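Beta sliding clamp (Bartonella birtlesii LL-WM9, PDB 6PTR) probably forms a ring-shaped head-to-tail dimer around DNA that tethers DNA polymerases and other proteins to it and makes replication processive. Local coordinates at residues His147-Thr152 with Gln192-Glu196. Residues are numbered along the deposited sequence.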
ATOM      1  N   HIS C 147       0.041 -16.778 -21.532  1.00 25.83           N
ATOM      2  CA  HIS C 147       1.468 -17.048 -21.661  1.00 28.00           C
ATOM      3  C   HIS C 147       2.131 -16.018 -22.566  1.00 27.47           C
ATOM      4  O   HIS C 147       3.189 -15.477 -22.232  1.00 25.92           O
ATOM      5  CB  HIS C 147       1.677 -18.459 -22.196  1.00 31.90           C
ATOM      6  CG  HIS C 147       3.099 -18.767 -22.552  1.00 41.57           C
ATOM      7  ND1 HIS C 147       4.093 -18.892 -21.605  1.00 39.01           N
ATOM      8  CD2 HIS C 147       3.693 -18.971 -23.754  1.00 40.02           C
ATOM      9  CE1 HIS C 147       5.237 -19.162 -22.208  1.00 43.97           C
ATOM     10  NE2 HIS C 147       5.022 -19.218 -23.512  1.00 41.09           N
ATOM     11  N   LEU C 148       1.521 -15.733 -23.723  1.00 25.58           N
ATOM     12  CA  LEU C 148       2.115 -14.761 -24.643  1.00 21.86           C
ATOM     13  C   LEU C 148       2.240 -13.394 -23.989  1.00 23.51           C
ATOM     14  O   LEU C 148       3.275 -12.725 -24.115  1.00 20.46           O
ATOM     15  CB  LEU C 148       1.281 -14.667 -25.918  1.00 24.60           C
ATOM     16  CG  LEU C 148       1.067 -15.976 -26.675  1.00 26.62           C
ATOM     17  CD1 LEU C 148      -0.008 -15.803 -27.728  1.00 26.43           C
ATOM     18  CD2 LEU C 148       2.377 -16.424 -27.306  1.00 27.36           C
ATOM     19  N   LEU C 149       1.184 -12.952 -23.295  1.00 20.44           N
ATOM     20  CA  LEU C 149       1.218 -11.644 -22.656  1.00 20.68           C
ATOM     21  C   LEU C 149       2.163 -11.635 -21.458  1.00 20.93           C
ATOM     22  O   LEU C 149       2.845 -10.630 -21.206  1.00 21.38           O
ATOM     23  CB  LEU C 149      -0.193 -11.234 -22.222  1.00 20.43           C
ATOM     24  CG  LEU C 149      -1.151 -11.045 -23.395  1.00 19.63           C
ATOM     25  CD1 LEU C 149      -2.580 -10.824 -22.927  1.00 18.96           C
ATOM     26  CD2 LEU C 149      -0.714  -9.896 -24.298  1.00 19.47           C
ATOM     27  N   ASP C 150       2.213 -12.738 -20.705  1.00 22.28           N
ATOM     28  CA  ASP C 150       3.153 -12.840 -19.585  1.00 22.36           C
ATOM     29  C   ASP C 150       4.599 -12.728 -20.041  1.00 21.15           C
ATOM     30  O   ASP C 150       5.446 -12.207 -19.302  1.00 24.79           O
ATOM     31  CB  ASP C 150       2.985 -14.168 -18.846  1.00 25.27           C
ATOM     32  CG  ASP C 150       1.828 -14.162 -17.870  1.00 30.22           C
ATOM     33  OD1 ASP C 150       1.382 -13.070 -17.456  1.00 30.42           O
ATOM     34  OD2 ASP C 150       1.391 -15.273 -17.499  1.00 29.85           O
ATOM     35  N   CYS C 151       4.914 -13.234 -21.233  1.00 22.25           N
ATOM     36  CA  CYS C 151       6.288 -13.119 -21.723  1.00 23.70           C
ATOM     37  C   CYS C 151       6.676 -11.698 -22.125  1.00 25.79           C
ATOM     38  O   CYS C 151       7.877 -11.402 -22.199  1.00 24.95           O
ATOM     39  CB  CYS C 151       6.513 -14.028 -22.931  1.00 27.13           C
ATOM     40  SG  CYS C 151       6.517 -15.793 -22.606  1.00 29.12           S
ATOM     41  N   THR C 152       5.711 -10.815 -22.408  1.00 20.70           N
ATOM     42  CA  THR C 152       6.009  -9.562 -23.089  1.00 20.07           C
ATOM     43  C   THR C 152       5.545  -8.306 -22.367  1.00 22.24           C
ATOM     44  O   THR C 152       6.128  -7.241 -22.601  1.00 22.17           O
ATOM     45  CB  THR C 152       5.404  -9.566 -24.501  1.00 24.20           C
ATOM     46  OG1 THR C 152       4.022  -9.939 -24.429  1.00 22.14           O
ATOM     47  CG2 THR C 152       6.136 -10.580 -25.386  1.00 21.46           C
ATOM     48  N   GLN C 192      10.445 -11.196 -26.943  1.00 18.27           N
ATOM     49  CA  GLN C 192       9.882 -11.804 -28.140  1.00 23.28           C
ATOM     50  C   GLN C 192       9.375 -13.190 -27.796  1.00 23.10           C
ATOM     51  O   GLN C 192      10.131 -14.010 -27.265  1.00 19.86           O
ATOM     52  CB  GLN C 192      10.937 -11.914 -29.253  1.00 20.57           C
ATOM     53  CG  GLN C 192      10.405 -12.620 -30.488  1.00 20.17           C
ATOM     54  CD  GLN C 192      11.465 -12.783 -31.573  1.00 28.86           C
ATOM     55  OE1 GLN C 192      11.705 -11.876 -32.348  1.00 31.07           O
ATOM     56  NE2 GLN C 192      12.088 -13.951 -31.631  1.00 28.27           N
ATOM     57  N   VAL C 193       8.105 -13.464 -28.107  1.00 18.56           N
ATOM     58  CA  VAL C 193       7.550 -14.807 -27.921  1.00 21.84           C
ATOM     59  C   VAL C 193       6.829 -15.230 -29.190  1.00 20.36           C
ATOM     60  O   VAL C 193       6.113 -14.428 -29.803  1.00 23.62           O
ATOM     61  CB  VAL C 193       6.613 -14.873 -26.693  1.00 21.76           C
ATOM     62  CG1 VAL C 193       5.450 -13.858 -26.790  1.00 20.69           C
ATOM     63  CG2 VAL C 193       6.123 -16.315 -26.479  1.00 24.66           C
ATOM     64  N   ASP C 194       7.019 -16.494 -29.573  1.00 24.65           N
ATOM     65  CA  ASP C 194       6.421 -17.119 -30.747  1.00 25.07           C
ATOM     66  C   ASP C 194       5.529 -18.278 -30.332  1.00 31.86           C
ATOM     67  O   ASP C 194       5.785 -18.941 -29.323  1.00 32.56           O
ATOM     68  CB  ASP C 194       7.487 -17.696 -31.701  1.00 32.11           C
ATOM     69  CG  ASP C 194       8.302 -16.627 -32.389  1.00 39.01           C
ATOM     70  OD1 ASP C 194       7.809 -15.497 -32.513  1.00 49.71           O
ATOM     71  OD2 ASP C 194       9.437 -16.916 -32.810  1.00 43.45           O
ATOM     72  N   MET C 195       4.500 -18.527 -31.143  1.00 25.01           N
ATOM     73  CA  MET C 195       3.810 -19.815 -31.141  1.00 26.93           C
ATOM     74  C   MET C 195       3.447 -20.174 -32.571  1.00 28.21           C
ATOM     75  O   MET C 195       3.412 -19.316 -33.459  1.00 31.98           O
ATOM     76  CB  MET C 195       2.542 -19.794 -30.288  1.00 32.43           C
ATOM     77  CG  MET C 195       1.472 -18.911 -30.860  1.00 31.41           C
ATOM     78  SD  MET C 195      -0.049 -18.949 -29.881  1.00 33.94           S
ATOM     79  CE  MET C 195      -0.752 -20.511 -30.419  1.00 36.53           C
ATOM     80  N   GLU C 196       3.186 -21.467 -32.792  1.00 30.49           N
ATOM     81  CA  GLU C 196       2.605 -21.889 -34.052  1.00 32.07           C
ATOM     82  C   GLU C 196       1.273 -21.181 -34.230  1.00 39.38           C
ATOM     83  O   GLU C 196       0.437 -21.178 -33.324  1.00 32.75           O
ATOM     84  CB  GLU C 196       2.416 -23.406 -34.071  1.00 36.78           C
ATOM     85  CG  GLU C 196       1.817 -23.918 -35.366  1.00 49.77           C
ATOM     86  CD  GLU C 196       1.983 -25.423 -35.539  1.00 60.53           C
ATOM     87  OE1 GLU C 196       3.028 -25.966 -35.118  1.00 60.42           O
ATOM     88  OE2 GLU C 196       1.063 -26.057 -36.098  1.00 61.57           O
TER
HETATM   89  O   HOH W   1       5.103 -19.825 -26.713  1.00 44.82           O
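Start with Val193, which gives up more surface here than any other residue. Its side chain points from strand 192-196 toward segment 147-152 of helix 142-152 and meets Leu148, Cys151 and Thr152. Val193 CG1 lies 3.6 Å from both Leu148 O and Thr152 CG2, Val193 CB packs 3.9 Å from Cys151 CB, and Val193 CG2 reaches Leu148 CD2 at 3.8 Å. Leu148 leaves the helix sideways but bends its tip to the strand, so that its CD1 also touches Met195 SD at 3.8 Å. Val193 and Met195, two residues apart, share one face of the strand; Asp194 between them points away and pairs with Arg181. Thr152 can offer its methyl to Val193 because its hydroxyl is turned back into the helix, OG1 donating to Leu148 O at 2.9 Å. At the margin a water donates to Asp194 O (2.8 Å) and accepts a weak hydrogen bond from His147 NE2 (3.3 Å). Helix and strand run nearly antiparallel, at 163°, and the axes of the two segments approach to 7.9 Å. Leu182 and Val372, from the strands flanking 189-196, extend the apolar floor under the helix. This is the helix-on-sheet packing of the DNA-clamp fold, with central-domain helix 142-152 lying against a sheet completed by C-terminal-domain strands.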